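Long-range contacts in Ulp1-like SUMO protease (Chaetomium thermophilum, PDB 6DG4), which probably acts as a cysteine protease that cleaves the small modifier SUMO from its conjugates or precursors, here represented by its C-terminal catalytic domain: residues 136-140 with 202-206; 91-96 with 111-117. All blocks are in the same frame, centred on the assembly; numbering follows the deposited sequence.

Contact 1: 136-140 with 202-206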
loop_
_atom_site.group_PDB
_atom_site.type_symbol
_atom_site.label_atom_id
_atom_site.label_comp_id
_atom_site.label_asym_id
_atom_site.label_seq_id
_atom_site.Cartn_x
_atom_site.Cartn_y
_atom_site.Cartn_z
ATOM N N SER A 136 -2.393 16.594 2.046
ATOM C CA SER A 136 -2.637 15.726 3.197
ATOM C C SER A 136 -3.494 14.504 2.890
ATOM O O SER A 136 -3.687 13.649 3.758
ATOM C CB SER A 136 -3.268 16.502 4.360
ATOM O OG SER A 136 -2.456 17.599 4.738
ATOM N N HIS A 137 -4.015 14.408 1.671
ATOM C CA HIS A 137 -4.898 13.313 1.291
ATOM C C HIS A 137 -4.077 12.188 0.670
ATOM O O HIS A 137 -3.389 12.392 -0.337
ATOM C CB HIS A 137 -5.946 13.811 0.301
ATOM C CG HIS A 137 -6.879 12.744 -0.179
ATOM N ND1 HIS A 137 -7.586 11.925 0.677
ATOM C CD2 HIS A 137 -7.212 12.356 -1.431
ATOM C CE1 HIS A 137 -8.312 11.079 -0.030
ATOM N NE2 HIS A 137 -8.112 11.324 -1.312
ATOM N N TRP A 138 -4.171 11.000 1.266
ATOM C CA TRP A 138 -3.480 9.817 0.781
ATOM C C TRP A 138 -4.364 9.051 -0.188
ATOM O O TRP A 138 -5.534 8.781 0.109
ATOM C CB TRP A 138 -3.141 8.881 1.942
ATOM C CG TRP A 138 -1.975 9.309 2.738
ATOM C CD1 TRP A 138 -1.999 9.944 3.935
ATOM C CD2 TRP A 138 -0.594 9.130 2.402
ATOM N NE1 TRP A 138 -0.719 10.184 4.369
ATOM C CE2 TRP A 138 0.163 9.682 3.449
ATOM C CE3 TRP A 138 0.076 8.551 1.319
ATOM C CZ2 TRP A 138 1.551 9.684 3.444
ATOM C CZ3 TRP A 138 1.456 8.554 1.317
ATOM C CH2 TRP A 138 2.177 9.115 2.371
ATOM N N THR A 139 -3.773 8.672 -1.320
ATOM C CA THR A 139 -4.366 7.799 -2.319
ATOM C C THR A 139 -3.295 6.800 -2.746
ATOM O O THR A 139 -2.141 6.873 -2.312
ATOM C CB THR A 139 -4.883 8.596 -3.524
ATOM O OG1 THR A 139 -3.800 9.304 -4.149
ATOM C CG2 THR A 139 -5.976 9.574 -3.096
ATOM N N LEU A 140 -3.682 5.864 -3.611
ATOM C CA LEU A 140 -2.819 4.761 -4.012
ATOM C C LEU A 140 -2.777 4.679 -5.528
ATOM O O LEU A 140 -3.813 4.475 -6.168
ATOM C CB LEU A 140 -3.350 3.436 -3.461
ATOM C CG LEU A 140 -2.488 2.215 -3.786
ATOM C CD1 LEU A 140 -1.172 2.266 -3.021
ATOM C CD2 LEU A 140 -3.246 0.925 -3.503
ATOM N N CYS A 202 -8.270 8.456 4.974
ATOM C CA CYS A 202 -7.599 8.250 3.691
ATOM C C CYS A 202 -6.411 7.293 3.785
ATOM O O CYS A 202 -6.207 6.465 2.891
ATOM C CB CYS A 202 -7.157 9.592 3.097
ATOM S SG CYS A 202 -5.956 10.543 4.094
ATOM N N GLY A 203 -5.588 7.415 4.826
ATOM C CA GLY A 203 -4.452 6.518 4.946
ATOM C C GLY A 203 -4.866 5.078 5.168
ATOM O O GLY A 203 -4.188 4.151 4.711
ATOM N N VAL A 204 -5.982 4.865 5.868
ATOM C CA VAL A 204 -6.451 3.501 6.091
ATOM C C VAL A 204 -7.040 2.923 4.807
ATOM O O VAL A 204 -6.835 1.746 4.488
ATOM C CB VAL A 204 -7.442 3.442 7.269
ATOM C CG1 VAL A 204 -7.679 1.996 7.657
ATOM C CG2 VAL A 204 -6.930 4.247 8.464
ATOM N N PHE A 205 -7.786 3.733 4.056
ATOM C CA PHE A 205 -8.246 3.297 2.743
ATOM C C PHE A 205 -7.065 2.947 1.840
ATOM O O PHE A 205 -7.101 1.948 1.113
ATOM C CB PHE A 205 -9.052 4.412 2.072
ATOM C CG PHE A 205 -10.481 4.532 2.541
ATOM C CD1 PHE A 205 -11.416 3.569 2.212
ATOM C CD2 PHE A 205 -10.903 5.646 3.247
ATOM C CE1 PHE A 205 -12.730 3.693 2.605
ATOM C CE2 PHE A 205 -12.220 5.769 3.649
ATOM C CZ PHE A 205 -13.133 4.790 3.323
ATOM N N THR A 206 -6.025 3.784 1.849
ATOM C CA THR A 206 -4.860 3.550 0.995
ATOM C C THR A 206 -4.210 2.207 1.319
ATOM O O THR A 206 -3.919 1.413 0.415
ATOM C CB THR A 206 -3.880 4.719 1.156
ATOM O OG1 THR A 206 -4.461 5.909 0.609
ATOM C CG2 THR A 206 -2.553 4.478 0.458
#

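Contact 2: 91-96 with 111-117. With SO4 (sulfate ion), chain B.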
loop_
_atom_site.group_PDB
_atom_site.type_symbol
_atom_site.label_atom_id
_atom_site.label_comp_id
_atom_site.label_asym_id
_atom_site.label_seq_id
_atom_site.Cartn_x
_atom_site.Cartn_y
_atom_site.Cartn_z
ATOM N N ALA A 91 6.995 -1.740 -3.649
ATOM C CA ALA A 91 6.379 -0.559 -3.080
ATOM C C ALA A 91 7.404 0.555 -3.004
ATOM O O ALA A 91 8.608 0.314 -2.881
ATOM C CB ALA A 91 5.854 -0.829 -1.670
ATOM N N PHE A 92 6.900 1.778 -3.044
ATOM C CA PHE A 92 7.716 2.971 -2.930
ATOM C C PHE A 92 7.454 3.674 -1.608
ATOM O O PHE A 92 6.414 3.492 -0.963
ATOM C CB PHE A 92 7.436 3.912 -4.099
ATOM C CG PHE A 92 8.043 3.455 -5.384
ATOM C CD1 PHE A 92 7.392 2.543 -6.186
ATOM C CD2 PHE A 92 9.287 3.913 -5.776
ATOM C CE1 PHE A 92 7.958 2.113 -7.369
ATOM C CE2 PHE A 92 9.852 3.486 -6.958
ATOM C CZ PHE A 92 9.183 2.582 -7.751
ATOM N N THR A 93 8.439 4.474 -1.205
ATOM C CA THR A 93 8.334 5.263 0.005
ATOM C C THR A 93 7.588 6.566 -0.272
ATOM O O THR A 93 7.218 6.884 -1.408
ATOM C CB THR A 93 9.721 5.595 0.560
ATOM O OG1 THR A 93 10.345 6.576 -0.282
ATOM C CG2 THR A 93 10.587 4.333 0.652
ATOM N N SER A 94 7.407 7.351 0.791
ATOM C CA SER A 94 6.746 8.644 0.687
ATOM C C SER A 94 7.578 9.665 -0.074
ATOM O O SER A 94 7.065 10.740 -0.402
ATOM C CB SER A 94 6.420 9.177 2.087
ATOM O OG SER A 94 7.578 9.644 2.762
ATOM N N PHE A 95 8.841 9.362 -0.358
ATOM C CA PHE A 95 9.681 10.281 -1.109
ATOM C C PHE A 95 9.486 10.153 -2.608
ATOM O O PHE A 95 9.905 11.048 -3.347
ATOM C CB PHE A 95 11.149 10.051 -0.746
ATOM C CG PHE A 95 11.476 10.423 0.674
ATOM C CD1 PHE A 95 11.832 11.718 0.989
ATOM C CD2 PHE A 95 11.392 9.491 1.695
ATOM C CE1 PHE A 95 12.120 12.075 2.290
ATOM C CE2 PHE A 95 11.679 9.843 3.002
ATOM C CZ PHE A 95 12.040 11.137 3.297
ATOM N N PHE A 96 8.846 9.085 -3.082
ATOM C CA PHE A 96 8.816 8.863 -4.520
ATOM C C PHE A 96 7.919 9.869 -5.230
ATOM O O PHE A 96 8.347 10.531 -6.180
ATOM C CB PHE A 96 8.397 7.440 -4.861
ATOM C CG PHE A 96 8.402 7.173 -6.328
ATOM C CD1 PHE A 96 9.590 6.997 -6.998
ATOM C CD2 PHE A 96 7.227 7.140 -7.044
ATOM C CE1 PHE A 96 9.608 6.768 -8.352
ATOM C CE2 PHE A 96 7.240 6.918 -8.406
ATOM C CZ PHE A 96 8.432 6.725 -9.057
ATOM N N LEU A 111 15.581 5.947 -6.708
ATOM C CA LEU A 111 14.402 5.396 -6.048
ATOM C C LEU A 111 13.851 4.197 -6.814
ATOM O O LEU A 111 13.439 3.207 -6.203
ATOM C CB LEU A 111 13.337 6.474 -5.854
ATOM C CG LEU A 111 13.667 7.603 -4.875
ATOM C CD1 LEU A 111 12.487 8.549 -4.766
ATOM C CD2 LEU A 111 14.042 7.069 -3.496
ATOM N N LEU A 112 13.850 4.256 -8.149
ATOM C CA LEU A 112 13.430 3.105 -8.948
ATOM C C LEU A 112 14.318 1.899 -8.674
ATOM O O LEU A 112 13.825 0.787 -8.466
ATOM C CB LEU A 112 13.446 3.461 -10.435
ATOM C CG LEU A 112 12.362 4.455 -10.845
ATOM C CD1 LEU A 112 12.653 5.033 -12.214
ATOM C CD2 LEU A 112 11.005 3.777 -10.827
ATOM N N ARG A 113 15.635 2.104 -8.655
ATOM C CA ARG A 113 16.550 0.995 -8.404
ATOM C C ARG A 113 16.361 0.418 -7.007
ATOM O O ARG A 113 16.417 -0.805 -6.823
ATOM C CB ARG A 113 17.991 1.449 -8.641
ATOM C CG ARG A 113 18.306 1.677 -10.109
ATOM C CD ARG A 113 19.784 1.934 -10.362
ATOM N NE ARG A 113 20.280 3.165 -9.745
ATOM C CZ ARG A 113 20.222 4.372 -10.307
ATOM N NH1 ARG A 113 19.667 4.532 -11.502
ATOM N NH2 ARG A 113 20.713 5.425 -9.668
ATOM N N ARG A 114 16.116 1.273 -6.008
ATOM C CA ARG A 114 15.925 0.784 -4.646
ATOM C C ARG A 114 14.652 -0.040 -4.521
ATOM O O ARG A 114 14.577 -0.943 -3.678
ATOM C CB ARG A 114 15.913 1.955 -3.664
ATOM C CG ARG A 114 17.288 2.273 -3.080
ATOM C CD ARG A 114 17.344 3.655 -2.440
ATOM N NE ARG A 114 18.554 3.856 -1.643
ATOM C CZ ARG A 114 19.784 3.960 -2.144
ATOM N NH1 ARG A 114 19.988 3.870 -3.451
ATOM N NH2 ARG A 114 20.816 4.147 -1.333
ATOM N N ALA A 115 13.648 0.255 -5.342
ATOM C CA ALA A 115 12.423 -0.531 -5.415
ATOM C C ALA A 115 12.539 -1.720 -6.363
ATOM O O ALA A 115 11.557 -2.446 -6.550
ATOM C CB ALA A 115 11.254 0.357 -5.854
ATOM N N ASN A 116 13.712 -1.928 -6.962
ATOM C CA ASN A 116 13.938 -3.036 -7.890
ATOM C C ASN A 116 13.007 -2.962 -9.094
ATOM O O ASN A 116 12.520 -3.977 -9.595
ATOM C CB ASN A 116 13.878 -4.379 -7.173
ATOM C CG ASN A 116 15.033 -4.549 -6.224
ATOM O OD1 ASN A 116 16.191 -4.465 -6.630
ATOM N ND2 ASN A 116 14.734 -4.738 -4.950
ATOM N N VAL A 117 12.792 -1.744 -9.577
ATOM C CA VAL A 117 12.016 -1.481 -10.780
ATOM C C VAL A 117 13.014 -1.080 -11.859
ATOM O O VAL A 117 13.459 0.073 -11.919
ATOM C CB VAL A 117 10.964 -0.393 -10.545
ATOM C CG1 VAL A 117 10.211 -0.090 -11.817
ATOM C CG2 VAL A 117 10.000 -0.819 -9.443
HETATM S S SO4 B . 22.603 4.040 -6.562
HETATM O O1 SO4 B . 21.442 3.264 -6.992
HETATM O O2 SO4 B . 22.580 4.194 -5.109
HETATM O O3 SO4 B . 22.565 5.357 -7.192
HETATM O O4 SO4 B . 23.825 3.345 -6.960
#

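Contact 1: 136-140 with 202-206
This contact sets strand 137-140 beside the first turn of helix 202-215, the junction that brings together the Cys and His of the Cys-His-Asp catalytic triad in Ulp1-type (C48) proteases of the papain-like clan. H137 and C202, with D154 after strand 149-153, match that triad in sequence and position. Strand and helix run almost parallel, 10° between their directions, with axes 6.8 Å apart.

At S136 the backbone O lies 3.9 Å from C202 SG. H137 follows with chi1 near 180°, which brings its imidazole beside the cysteine: H137 ND1 is 3.4 Å from C202 CB, and the sulfur is 5.0 Å from the ring centroid, an oblique sulfur-aromatic approach. The other imidazole nitrogen, NE2, is hydrogen-bonded to D154, as expected of the acid member of such a triad, and Q196 also touches the ring.

W138 engages the sulfur more directly. Its backbone N donates to C202 SG over 3.4 Å in a nearly linear bond, while the sulfur also lies at the edge of the indole. The indole itself runs off toward P131, C133 and I65; W138 CB rests 4.0 Å from G203 CA. T139 turns its side chain away from the helix, to a hydrogen bond with H152. L140 points back and packs its CB 4.1 Å from T206 CG2. One helical turn beyond C202, T206 OG1 gives a 2.9 Å hydrogen bond to C202 O, and this hydroxyl sits 3.5 Å from W138 CB.

Contact 2: 91-96 with 111-117
A hydrophobic contact without cross-segment hydrogen bonds joins the loop between strand 89-91 and helix 96-103 to the end of the short helix 109-114. F92 is central to it. Its ring lies against A115, whose CB is 3.8 Å from the ring centroid over one face, a CH-pi contact; F92 CZ also meets L112 CD2 at 3.8 Å and V117 CG2 at 3.9 Å. F96 adds a second ring, its CD1 4.0 Å from L111 CB and its CE1 4.1 Å from L112 CD2, while L111 CD1 reaches to 3.7 Å from F96 CA.

Each segment also has local capping bonds. T93 OG1 accepts from F95 N over 3.2 Å as the chain turns into helix 96-103. Helix 109-114 ends in a Schellman motif, with N116 at positive phi and V117 N bonded to L112 O at 3.0 Å. On the exposed side, R113 and R114 hold a sulfate, probably from the crystallisation liquor, through R113 NE to O1 at 3.0 Å and R114 NH1 to O2 at 3.1 Å. Beneath the aromatic pair lies strand 127-134, where I130 touches both rings and I128 touches F92, and A91 packs on I69 and F70 of helix 62-80.

After the N-terminal helices and small hairpin, helix 62-80 leads to strand 89-91, at the edge of the central sheet. Contact 2 then closes a short loop of 14 intervening residues that holds nearly all of helix 96-103 and the start of helix 109-114. The chain next runs through strand 127-134 and hairpins into strand 137-144, where contact 1 opens; 61 residues later, after strand 149-153, helix 163-177 and strand 187-188, it closes on helix 202-215. The two loops are thus in series and neither nest nor cross. Their centres are 18 Å apart, yet they meet where W138 CH2 packs 4.3 Å from S94 CB, near D62, which touches W138 and accepts a weak hydrogen bond from S94.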